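Local coordinates for transcriptional regulator (Actinomyces oris, PDB 5V8C), which mediates, as an LCP-family phosphotransferase, the glycosylation of a protein anchored to the Gram-positive cell wall, at residues 16-21 with 57-62; 24-29 with 110-115; 255-260 with 272-277. All blocks are in the same frame, centred on the assembly; numbering follows the deposited sequence.

Interaction 1: residues 16-21 with 57-62; sequences SPTAGE and LVRPSQ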
ATOM      1  N   SER A  16       2.850  -5.750 -23.002  1.00109.04           N
ATOM      2  CA  SER A  16       3.116  -4.321 -22.823  1.00109.23           C
ATOM      3  C   SER A  16       4.616  -3.997 -22.775  1.00115.55           C
ATOM      4  O   SER A  16       5.377  -4.688 -22.088  1.00115.17           O
ATOM      5  CB  SER A  16       2.444  -3.818 -21.547  1.00110.85           C
ATOM      6  OG  SER A  16       2.724  -2.451 -21.289  1.00114.33           O
ATOM      7  N   PRO A  17       5.045  -2.894 -23.429  1.00113.29           N
ATOM      8  CA  PRO A  17       6.461  -2.500 -23.344  1.00112.82           C
ATOM      9  C   PRO A  17       6.747  -1.571 -22.156  1.00115.34           C
ATOM     10  O   PRO A  17       7.798  -1.697 -21.524  1.00115.47           O
ATOM     11  CB  PRO A  17       6.710  -1.799 -24.685  1.00114.86           C
ATOM     12  CG  PRO A  17       5.341  -1.309 -25.140  1.00119.71           C
ATOM     13  CD  PRO A  17       4.276  -1.959 -24.278  1.00115.23           C
ATOM     14  N   THR A  18       5.810  -0.640 -21.857  1.00109.99           N
ATOM     15  CA  THR A  18       5.907   0.366 -20.790  1.00108.55           C
ATOM     16  C   THR A  18       5.871  -0.237 -19.381  1.00108.58           C
ATOM     17  O   THR A  18       6.435   0.345 -18.456  1.00106.09           O
ATOM     18  CB  THR A  18       4.820   1.437 -20.955  1.00115.21           C
ATOM     19  OG1 THR A  18       4.286   1.402 -22.282  1.00113.82           O
ATOM     20  CG2 THR A  18       5.319   2.836 -20.609  1.00114.32           C
ATOM     21  N   ALA A  19       5.181  -1.376 -19.208  1.00104.22           N
ATOM     22  CA  ALA A  19       5.092  -2.033 -17.909  1.00103.66           C
ATOM     23  C   ALA A  19       6.398  -2.770 -17.632  1.00106.95           C
ATOM     24  O   ALA A  19       6.634  -3.855 -18.174  1.00108.05           O
ATOM     25  CB  ALA A  19       3.907  -2.991 -17.871  1.00104.22           C
ATOM     26  N   GLY A  20       7.270  -2.121 -16.867  1.00100.53           N
ATOM     27  CA  GLY A  20       8.573  -2.665 -16.516  1.00 98.86           C
ATOM     28  C   GLY A  20       8.536  -3.368 -15.180  1.00 98.80           C
ATOM     29  O   GLY A  20       7.788  -4.338 -15.002  1.00 97.63           O
ATOM     30  N   GLU A  21       9.335  -2.877 -14.225  1.00102.54           N
ATOM     31  CA  GLU A  21       9.362  -3.449 -12.885  1.00 99.32           C
ATOM     32  C   GLU A  21       8.195  -2.892 -12.058  1.00 96.65           C
ATOM     33  O   GLU A  21       8.082  -1.674 -11.882  1.00 95.35           O
ATOM     34  CB  GLU A  21      10.711  -3.183 -12.207  1.00 99.93           C
ATOM     35  CG  GLU A  21      10.906  -3.958 -10.917  1.00114.02           C
ATOM     36  CD  GLU A  21      12.328  -3.950 -10.392  1.00141.82           C
ATOM     37  OE1 GLU A  21      13.164  -4.713 -10.929  1.00143.40           O
ATOM     38  OE2 GLU A  21      12.603  -3.193  -9.434  1.00133.68           O
ATOM     39  N   LEU A  57       1.238  -0.212  -5.659  1.00 71.49           N
ATOM     40  CA  LEU A  57       2.177  -0.646  -6.666  1.00 72.83           C
ATOM     41  C   LEU A  57       3.341   0.342  -6.742  1.00 81.45           C
ATOM     42  O   LEU A  57       3.123   1.549  -6.867  1.00 82.74           O
ATOM     43  CB  LEU A  57       1.513  -0.960  -8.021  1.00 74.55           C
ATOM     44  CG  LEU A  57       0.816   0.153  -8.783  1.00 80.04           C
ATOM     45  CD1 LEU A  57       1.759   0.788  -9.804  1.00 82.25           C
ATOM     46  CD2 LEU A  57      -0.422  -0.372  -9.489  1.00 78.73           C
ATOM     47  N   VAL A  58       4.565  -0.158  -6.497  1.00 77.81           N
ATOM     48  CA  VAL A  58       5.773   0.663  -6.481  1.00 76.99           C
ATOM     49  C   VAL A  58       6.444   0.541  -7.822  1.00 83.27           C
ATOM     50  O   VAL A  58       6.800  -0.567  -8.230  1.00 85.27           O
ATOM     51  CB  VAL A  58       6.705   0.298  -5.302  1.00 78.88           C
ATOM     52  CG1 VAL A  58       7.924   1.205  -5.268  1.00 78.06           C
ATOM     53  CG2 VAL A  58       5.948   0.371  -3.980  1.00 77.19           C
ATOM     54  N   ARG A  59       6.556   1.660  -8.544  1.00 79.98           N
ATOM     55  CA  ARG A  59       7.090   1.626  -9.902  1.00 81.37           C
ATOM     56  C   ARG A  59       8.469   2.315 -10.076  1.00 87.39           C
ATOM     57  O   ARG A  59       8.529   3.501 -10.421  1.00 86.99           O
ATOM     58  CB  ARG A  59       6.055   2.183 -10.887  1.00 79.39           C
ATOM     59  CG  ARG A  59       5.914   1.343 -12.137  1.00 92.63           C
ATOM     60  CD  ARG A  59       4.888   1.936 -13.085  1.00101.28           C
ATOM     61  NE  ARG A  59       5.244   1.725 -14.488  1.00105.00           N
ATOM     62  CZ  ARG A  59       5.976   2.572 -15.205  1.00121.79           C
ATOM     63  NH1 ARG A  59       6.447   3.684 -14.652  1.00111.09           N
ATOM     64  NH2 ARG A  59       6.246   2.313 -16.476  1.00110.21           N
ATOM     65  N   PRO A  60       9.587   1.565  -9.931  1.00 86.04           N
ATOM     66  CA  PRO A  60      10.905   2.169 -10.214  1.00 87.70           C
ATOM     67  C   PRO A  60      11.133   2.327 -11.721  1.00 96.65           C
ATOM     68  O   PRO A  60      10.793   1.432 -12.489  1.00 96.88           O
ATOM     69  CB  PRO A  60      11.900   1.203  -9.561  1.00 88.57           C
ATOM     70  CG  PRO A  60      11.195  -0.108  -9.511  1.00 92.64           C
ATOM     71  CD  PRO A  60       9.705   0.135  -9.577  1.00 87.61           C
ATOM     72  N   SER A  61      11.626   3.502 -12.145  1.00 96.88           N
ATOM     73  CA  SER A  61      11.874   3.825 -13.549  1.00100.24           C
ATOM     74  C   SER A  61      13.045   4.802 -13.696  1.00108.75           C
ATOM     75  O   SER A  61      13.738   5.076 -12.712  1.00107.68           O
ATOM     76  CB  SER A  61      10.611   4.384 -14.201  1.00105.53           C
ATOM     77  OG  SER A  61      10.543   5.800 -14.134  1.00116.86           O
ATOM     78  N   GLN A  62      13.270   5.317 -14.929  1.00109.81           N
ATOM     79  CA  GLN A  62      14.340   6.279 -15.213  1.00111.84           C
ATOM     80  C   GLN A  62      13.931   7.734 -14.938  1.00116.90           C
ATOM     81  O   GLN A  62      14.803   8.601 -14.850  1.00117.91           O
ATOM     82  CB  GLN A  62      14.897   6.100 -16.637  1.00115.89           C
ATOM     83  CG  GLN A  62      16.297   5.479 -16.674  1.00136.93           C
ATOM     84  CD  GLN A  62      16.307   4.003 -16.329  1.00160.76           C
ATOM     85  OE1 GLN A  62      16.104   3.135 -17.187  1.00159.96           O
ATOM     86  NE2 GLN A  62      16.588   3.683 -15.072  1.00148.50           N
TER

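Interaction 2: residues 24-29 with 110-115; sequences LILGTD and THLVTI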
ATOM      1  N   LEU A  24       4.315  -5.252  -5.974  1.00 71.96           N
ATOM      2  CA  LEU A  24       3.009  -5.199  -5.354  1.00 70.15           C
ATOM      3  C   LEU A  24       3.247  -5.312  -3.859  1.00 75.37           C
ATOM      4  O   LEU A  24       3.864  -6.284  -3.398  1.00 74.25           O
ATOM      5  CB  LEU A  24       2.097  -6.323  -5.873  1.00 70.89           C
ATOM      6  CG  LEU A  24       0.693  -6.428  -5.250  1.00 74.31           C
ATOM      7  CD1 LEU A  24      -0.094  -5.115  -5.384  1.00 72.90           C
ATOM      8  CD2 LEU A  24      -0.085  -7.580  -5.860  1.00 76.98           C
ATOM      9  N   ILE A  25       2.876  -4.259  -3.121  1.00 73.43           N
ATOM     10  CA  ILE A  25       3.032  -4.237  -1.667  1.00 73.46           C
ATOM     11  C   ILE A  25       1.670  -4.428  -1.050  1.00 79.03           C
ATOM     12  O   ILE A  25       0.767  -3.637  -1.310  1.00 77.75           O
ATOM     13  CB  ILE A  25       3.755  -2.972  -1.128  1.00 75.56           C
ATOM     14  CG1 ILE A  25       5.122  -2.759  -1.839  1.00 77.19           C
ATOM     15  CG2 ILE A  25       3.906  -3.057   0.397  1.00 74.71           C
ATOM     16  CD1 ILE A  25       6.102  -1.802  -1.137  1.00 87.58           C
ATOM     17  N   LEU A  26       1.504  -5.510  -0.278  1.00 78.16           N
ATOM     18  CA  LEU A  26       0.233  -5.821   0.351  1.00 77.95           C
ATOM     19  C   LEU A  26       0.298  -5.813   1.873  1.00 81.59           C
ATOM     20  O   LEU A  26       1.043  -6.601   2.470  1.00 81.42           O
ATOM     21  CB  LEU A  26      -0.311  -7.169  -0.141  1.00 79.72           C
ATOM     22  CG  LEU A  26      -0.538  -7.347  -1.632  1.00 85.65           C
ATOM     23  CD1 LEU A  26      -0.934  -8.786  -1.939  1.00 87.48           C
ATOM     24  CD2 LEU A  26      -1.597  -6.397  -2.149  1.00 87.64           C
ATOM     25  N   GLY A  27      -0.503  -4.932   2.473  1.00 76.94           N
ATOM     26  CA  GLY A  27      -0.729  -4.865   3.912  1.00 76.25           C
ATOM     27  C   GLY A  27      -1.831  -5.850   4.259  1.00 82.12           C
ATOM     28  O   GLY A  27      -2.946  -5.747   3.751  1.00 83.22           O
ATOM     29  N   THR A  28      -1.503  -6.859   5.049  1.00 78.58           N
ATOM     30  CA  THR A  28      -2.357  -8.000   5.321  1.00 79.10           C
ATOM     31  C   THR A  28      -3.060  -7.901   6.680  1.00 84.22           C
ATOM     32  O   THR A  28      -2.470  -7.418   7.646  1.00 83.98           O
ATOM     33  CB  THR A  28      -1.489  -9.255   5.124  1.00 85.58           C
ATOM     34  OG1 THR A  28      -1.487  -9.569   3.735  1.00 87.61           O
ATOM     35  CG2 THR A  28      -1.937 -10.455   5.934  1.00 85.41           C
ATOM     36  N   ASP A  29      -4.320  -8.385   6.743  1.00 81.82           N
ATOM     37  CA  ASP A  29      -5.154  -8.379   7.949  1.00114.85           C
ATOM     38  C   ASP A  29      -5.399  -9.789   8.502  1.00135.01           C
ATOM     39  O   ASP A  29      -6.188 -10.555   7.949  1.00 99.56           O
ATOM     40  CB  ASP A  29      -6.483  -7.642   7.698  1.00115.95           C
ATOM     41  N   THR A 110       5.665  -7.881 -11.112  1.00 85.39           N
ATOM     42  CA  THR A 110       7.022  -8.377 -11.328  1.00 86.48           C
ATOM     43  C   THR A 110       7.598  -8.945 -10.014  1.00 89.09           C
ATOM     44  O   THR A 110       8.264  -9.982 -10.032  1.00 89.19           O
ATOM     45  CB  THR A 110       7.855  -7.250 -11.972  1.00 99.77           C
ATOM     46  OG1 THR A 110       7.399  -7.069 -13.312  1.00100.68           O
ATOM     47  CG2 THR A 110       9.350  -7.534 -11.989  1.00104.07           C
ATOM     48  N   HIS A 111       7.295  -8.286  -8.876  1.00 83.40           N
ATOM     49  CA  HIS A 111       7.763  -8.689  -7.550  1.00 81.81           C
ATOM     50  C   HIS A 111       6.643  -8.557  -6.513  1.00 85.05           C
ATOM     51  O   HIS A 111       5.705  -7.789  -6.720  1.00 85.19           O
ATOM     52  CB  HIS A 111       8.972  -7.842  -7.133  1.00 81.32           C
ATOM     53  CG  HIS A 111      10.116  -7.908  -8.090  1.00 86.04           C
ATOM     54  ND1 HIS A 111      10.926  -9.022  -8.170  1.00 89.15           N
ATOM     55  CD2 HIS A 111      10.552  -6.987  -8.978  1.00 88.45           C
ATOM     56  CE1 HIS A 111      11.835  -8.741  -9.088  1.00 89.86           C
ATOM     57  NE2 HIS A 111      11.644  -7.530  -9.610  1.00 89.68           N
ATOM     58  N   LEU A 112       6.740  -9.289  -5.396  1.00 79.37           N
ATOM     59  CA  LEU A 112       5.696  -9.245  -4.382  1.00 77.84           C
ATOM     60  C   LEU A 112       6.244  -9.161  -2.964  1.00 81.56           C
ATOM     61  O   LEU A 112       7.055 -10.007  -2.559  1.00 82.66           O
ATOM     62  CB  LEU A 112       4.711 -10.431  -4.513  1.00 78.81           C
ATOM     63  CG  LEU A 112       3.595 -10.468  -3.433  1.00 82.28           C
ATOM     64  CD1 LEU A 112       2.426  -9.558  -3.789  1.00 80.94           C
ATOM     65  CD2 LEU A 112       3.123 -11.873  -3.162  1.00 85.08           C
ATOM     66  N   VAL A 113       5.748  -8.159  -2.201  1.00 74.37           N
ATOM     67  CA  VAL A 113       6.057  -7.944  -0.789  1.00 72.81           C
ATOM     68  C   VAL A 113       4.748  -7.993   0.010  1.00 76.31           C
ATOM     69  O   VAL A 113       3.774  -7.317  -0.344  1.00 75.30           O
ATOM     70  CB  VAL A 113       6.848  -6.632  -0.520  1.00 75.04           C
ATOM     71  CG1 VAL A 113       7.389  -6.605   0.908  1.00 73.13           C
ATOM     72  CG2 VAL A 113       7.985  -6.458  -1.518  1.00 75.86           C
ATOM     73  N   THR A 114       4.729  -8.808   1.068  1.00 73.32           N
ATOM     74  CA  THR A 114       3.576  -8.987   1.946  1.00 74.08           C
ATOM     75  C   THR A 114       3.977  -8.682   3.384  1.00 80.97           C
ATOM     76  O   THR A 114       5.030  -9.120   3.844  1.00 81.42           O
ATOM     77  CB  THR A 114       2.973 -10.378   1.726  1.00 84.12           C
ATOM     78  OG1 THR A 114       2.277 -10.362   0.482  1.00 89.07           O
ATOM     79  CG2 THR A 114       2.040 -10.820   2.845  1.00 81.23           C
ATOM     80  N   ILE A 115       3.181  -7.859   4.061  1.00 79.40           N
ATOM     81  CA  ILE A 115       3.466  -7.431   5.427  1.00 79.79           C
ATOM     82  C   ILE A 115       2.198  -7.597   6.249  1.00 82.48           C
ATOM     83  O   ILE A 115       1.152  -7.056   5.885  1.00 80.36           O
ATOM     84  CB  ILE A 115       3.986  -5.951   5.479  1.00 82.51           C
ATOM     85  CG1 ILE A 115       4.903  -5.602   4.293  1.00 83.01           C
ATOM     86  CG2 ILE A 115       4.689  -5.655   6.804  1.00 84.35           C
ATOM     87  CD1 ILE A 115       4.914  -4.173   3.921  1.00 94.65           C
TER

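Interaction 3: residues 255-260 with 272-277; sequences IDLPTG and QESRDL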
ATOM      1  N   ILE A 255       0.505   8.726  -5.440  1.00 75.54           N
ATOM      2  CA  ILE A 255      -0.795   9.093  -5.979  1.00 76.38           C
ATOM      3  C   ILE A 255      -1.838   8.025  -5.670  1.00 82.00           C
ATOM      4  O   ILE A 255      -1.548   6.828  -5.682  1.00 79.38           O
ATOM      5  CB  ILE A 255      -0.750   9.501  -7.490  1.00 80.83           C
ATOM      6  CG1 ILE A 255      -2.068   9.170  -8.223  1.00 83.00           C
ATOM      7  CG2 ILE A 255       0.471   8.922  -8.232  1.00 80.75           C
ATOM      8  CD1 ILE A 255      -2.456  10.126  -9.413  1.00 98.28           C
ATOM      9  N   ASP A 256      -3.037   8.497  -5.304  1.00 82.34           N
ATOM     10  CA  ASP A 256      -4.223   7.690  -5.083  1.00 82.25           C
ATOM     11  C   ASP A 256      -4.940   7.533  -6.408  1.00 88.24           C
ATOM     12  O   ASP A 256      -5.050   8.498  -7.170  1.00 90.02           O
ATOM     13  CB  ASP A 256      -5.135   8.359  -4.060  1.00 83.76           C
ATOM     14  CG  ASP A 256      -4.640   8.148  -2.646  1.00104.07           C
ATOM     15  OD1 ASP A 256      -3.809   8.961  -2.183  1.00108.10           O
ATOM     16  OD2 ASP A 256      -5.003   7.110  -2.037  1.00107.09           O
ATOM     17  N   LEU A 257      -5.355   6.296  -6.717  1.00 84.43           N
ATOM     18  CA  LEU A 257      -6.094   5.952  -7.929  1.00 85.43           C
ATOM     19  C   LEU A 257      -7.353   6.842  -7.997  1.00 89.82           C
ATOM     20  O   LEU A 257      -8.145   6.848  -7.049  1.00 88.25           O
ATOM     21  CB  LEU A 257      -6.483   4.466  -7.838  1.00 85.39           C
ATOM     22  CG  LEU A 257      -6.461   3.575  -9.090  1.00 90.58           C
ATOM     23  CD1 LEU A 257      -7.833   3.044  -9.403  1.00 90.97           C
ATOM     24  CD2 LEU A 257      -5.776   4.223 -10.276  1.00 93.32           C
ATOM     25  N   PRO A 258      -7.502   7.687  -9.031  1.00 89.08           N
ATOM     26  CA  PRO A 258      -8.668   8.590  -9.064  1.00 91.22           C
ATOM     27  C   PRO A 258     -10.004   7.920  -9.405  1.00101.60           C
ATOM     28  O   PRO A 258     -10.393   7.860 -10.572  1.00104.90           O
ATOM     29  CB  PRO A 258      -8.265   9.660 -10.085  1.00 93.90           C
ATOM     30  CG  PRO A 258      -7.280   8.997 -10.964  1.00 98.68           C
ATOM     31  CD  PRO A 258      -6.641   7.861 -10.216  1.00 92.36           C
ATOM     32  N   THR A 259     -10.724   7.442  -8.384  1.00 99.67           N
ATOM     33  CA  THR A 259     -12.044   6.830  -8.587  1.00102.30           C
ATOM     34  C   THR A 259     -13.131   7.902  -8.505  1.00110.35           C
ATOM     35  O   THR A 259     -12.906   8.958  -7.914  1.00110.33           O
ATOM     36  CB  THR A 259     -12.289   5.692  -7.584  1.00110.25           C
ATOM     37  OG1 THR A 259     -12.392   6.224  -6.261  1.00109.39           O
ATOM     38  CG2 THR A 259     -11.212   4.617  -7.641  1.00107.44           C
ATOM     39  N   GLY A 260     -14.295   7.622  -9.079  1.00110.13           N
ATOM     40  CA  GLY A 260     -15.432   8.539  -9.060  1.00111.83           C
ATOM     41  C   GLY A 260     -15.964   8.821  -7.665  1.00116.87           C
ATOM     42  O   GLY A 260     -15.547   8.164  -6.703  1.00115.58           O
ATOM     43  N   GLN A 272     -12.917   6.361 -16.198  1.00105.65           N
ATOM     44  CA  GLN A 272     -11.991   6.794 -17.243  1.00106.46           C
ATOM     45  C   GLN A 272     -10.705   7.389 -16.637  1.00108.42           C
ATOM     46  O   GLN A 272      -9.613   7.013 -17.071  1.00108.35           O
ATOM     47  CB  GLN A 272     -12.672   7.771 -18.214  1.00110.09           C
ATOM     48  CG  GLN A 272     -11.804   8.175 -19.405  1.00125.12           C
ATOM     49  CD  GLN A 272     -11.508   7.024 -20.335  1.00143.50           C
ATOM     50  OE1 GLN A 272     -12.357   6.593 -21.123  1.00141.55           O
ATOM     51  NE2 GLN A 272     -10.280   6.522 -20.289  1.00129.75           N
ATOM     52  N   GLU A 273     -10.830   8.256 -15.599  1.00103.11           N
ATOM     53  CA  GLU A 273      -9.684   8.861 -14.900  1.00101.93           C
ATOM     54  C   GLU A 273      -8.678   7.793 -14.432  1.00105.01           C
ATOM     55  O   GLU A 273      -7.475   7.932 -14.677  1.00105.76           O
ATOM     56  CB  GLU A 273     -10.145   9.675 -13.683  1.00101.91           C
ATOM     57  CG  GLU A 273     -10.569  11.104 -13.966  1.00115.19           C
ATOM     58  CD  GLU A 273     -10.800  11.890 -12.686  1.00132.11           C
ATOM     59  OE1 GLU A 273      -9.850  12.562 -12.223  1.00126.69           O
ATOM     60  OE2 GLU A 273     -11.898  11.758 -12.096  1.00113.11           O
ATOM     61  N   SER A 274      -9.181   6.725 -13.779  1.00 99.14           N
ATOM     62  CA  SER A 274      -8.400   5.599 -13.273  1.00 97.37           C
ATOM     63  C   SER A 274      -7.688   4.848 -14.406  1.00103.36           C
ATOM     64  O   SER A 274      -6.501   4.544 -14.285  1.00101.73           O
ATOM     65  CB  SER A 274      -9.297   4.635 -12.504  1.00 99.64           C
ATOM     66  OG  SER A 274     -10.005   5.302 -11.474  1.00107.12           O
ATOM     67  N   ARG A 275      -8.410   4.566 -15.509  1.00101.95           N
ATOM     68  CA  ARG A 275      -7.882   3.833 -16.660  1.00103.16           C
ATOM     69  C   ARG A 275      -6.753   4.574 -17.372  1.00108.59           C
ATOM     70  O   ARG A 275      -5.796   3.933 -17.810  1.00107.70           O
ATOM     71  CB  ARG A 275      -9.005   3.462 -17.645  1.00105.10           C
ATOM     72  CG  ARG A 275     -10.021   2.458 -17.088  1.00115.04           C
ATOM     73  CD  ARG A 275      -9.579   1.017 -17.283  1.00124.37           C
ATOM     74  NE  ARG A 275     -10.048   0.139 -16.210  1.00128.27           N
ATOM     75  CZ  ARG A 275     -11.088  -0.682 -16.313  1.00144.20           C
ATOM     76  NH1 ARG A 275     -11.787  -0.740 -17.440  1.00134.61           N
ATOM     77  NH2 ARG A 275     -11.438  -1.450 -15.292  1.00132.70           N
ATOM     78  N   ASP A 276      -6.855   5.917 -17.475  1.00107.41           N
ATOM     79  CA  ASP A 276      -5.842   6.758 -18.134  1.00109.04           C
ATOM     80  C   ASP A 276      -4.568   6.832 -17.305  1.00111.20           C
ATOM     81  O   ASP A 276      -3.475   6.634 -17.837  1.00112.30           O
ATOM     82  CB  ASP A 276      -6.378   8.181 -18.391  1.00112.45           C
ATOM     83  CG  ASP A 276      -7.631   8.253 -19.245  1.00124.18           C
ATOM     84  OD1 ASP A 276      -7.682   7.560 -20.290  1.00125.88           O
ATOM     85  OD2 ASP A 276      -8.529   9.058 -18.908  1.00128.99           O
ATOM     86  N   LEU A 277      -4.716   7.115 -15.997  1.00104.50           N
ATOM     87  CA  LEU A 277      -3.629   7.174 -15.025  1.00101.40           C
ATOM     88  C   LEU A 277      -2.859   5.851 -15.065  1.00103.22           C
ATOM     89  O   LEU A 277      -1.637   5.862 -15.039  1.00102.84           O
ATOM     90  CB  LEU A 277      -4.230   7.421 -13.623  1.00 99.57           C
ATOM     91  CG  LEU A 277      -3.303   7.773 -12.423  1.00102.14           C
ATOM     92  CD1 LEU A 277      -3.076   6.582 -11.526  1.00100.44           C
ATOM     93  CD2 LEU A 277      -2.002   8.449 -12.848  1.00104.27           C
TER

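Interaction 1: residues 16-21 with 57-62
The loop that leads into strand 23-28 of the central mixed sheet runs past the end of strand 52-60, where Arg-59 and Pro-60 meet it. Two small contacts hold the pair. In the first, Arg-59 reaches across with its guanidinium. NH2 donates to the backbone O of Thr-18 at 2.8 Å, with a bent N-H...O angle of 135°. The oxygen lies at the edge of the guanidinium, close to its plane. The arginine chain bends at chi3, 146°, which places NE. Tyr-281 and Tyr-283 also touch this side chain. In the second contact Glu-21 and Pro-60 cross at about a right angle. CG of Pro-60 lies 3.4 Å from OE2 of Glu-21, and CD of Pro-60 lies 3.3 Å from the backbone O of Glu-21. The glutamate chain is extended past CG. Its OE2 takes a hydrogen bond from Trp-23 NE1, and its OE1 has a weak one with His-111 NE2. The chemistry is therefore divided: Pro-60 gives the carboxylate a nonpolar neighbour, and a charged donor holds a neutral backbone carbonyl, which is likely to polarise that carbonyl.

Interaction 2: residues 24-29 with 110-115
Leu-24 and Leu-112 lie side by side on two parallel neighbouring strands, 23-28 and 111-115, near the middle of the mixed sheet of this LCP-family fold. The strand axes are 4.8 Å apart at closest approach, and their directions differ by 17°. Leu-24 can be followed outward. Its CB meets Leu-112 CD1 at 3.9 Å and sits near the backbone O of His-111. CG stands anti to the backbone N (chi1 177°) and touches the same Leu-112 CD1. At the tip, CD2 comes to 3.8 Å from that methyl, while Val-98 and Leu-101 of helix 94-105 touch this side chain too. Leu-112 CD1 is thus shared, for Leu-26 CD1 also meets it, crossing at a slant.

The other face carries Ile-25, Val-113 and Ile-115. Here Ile-25 CG2 packs on Ile-115 CD1 at 3.8 Å, and Ile-123 of helix 117-126 touches Ile-115. Five backbone hydrogen bonds join the strands. Leu-24, Leu-26 and Thr-28 give their N-H groups to the O atoms of His-111, Val-113 and Ile-115. Val-113 and Ile-115 return theirs to Leu-24 and Leu-26. The bond from Val-113 N to Leu-24 O is nearly straight, 177° at the hydrogen. CA-H...O contacts from Ile-25, Gly-27 and Thr-114 fill in between. At the far end, Thr-28 OG1 lies 3.8 Å from the CG2 methyl of Thr-114.

Interaction 3: residues 255-260 with 272-277
Leu-277 is the apolar centre, reached by three side chains from the end of strand 252-256 and the loop after it. Ile-255 meets it tip to tip, CD1 to CD2 at 3.8 Å. Leu-257 comes at a slant and sets its CD2 3.8 Å from Leu-277 CD1. The ring of Pro-258 places CD 4.0 Å from CG of the same leucine. Further out, the other methyl of Leu-257, CD1, rests against CB and OG of Ser-274. Pro-258 CB lies near Glu-273 OE1, and its backbone O meets Glu-273 CB. At the polar edge, Ser-274 OG donates to Pro-258 O over 2.7 Å. OG is anti to the carbonyl carbon of Ser-274 (chi1 -55°). It approaches Pro-258 O from above the plane of that carbonyl, with a C=O...OG angle of 108°. Asn-271 ND2 gives the same oxygen a second hydrogen bond. An alanine at Ser-274 would probably cost Pro-258 O its bond from OG and leave Leu-257 CD1 touching CB alone there, weakening the tie from loop to helix. Pro-258 centres an inverse gamma turn. The contact thus lays the start of helix 272-280 against the exit of edge strand 252-256, whose neighbour is strand 65-70; Leu-70 of that strand touches Leu-257.

In the fold
From the N terminus, the loop 16-21 comes first. Interaction 1 closes it onto 57-62, at the end of strand 52-60. The chain has by then already passed through 24-29, which waits for 110-115 to complete interaction 2. The two contacts therefore cross along the chain. They also touch: Gly-20 O is probably hydrogen-bonded to Thr-110 OG1, and Val-58 packs on Ile-25. Strands 23-28 and 52-60 are sheet neighbours, so the pair ties three adjoining strands and the entry loop together. Interaction 3 opens only later, at 255-260, and closes a short loop onto helix 272-280. It sits at the far edge strand of the same sheet, its centre about 21 Å from that of interaction 2.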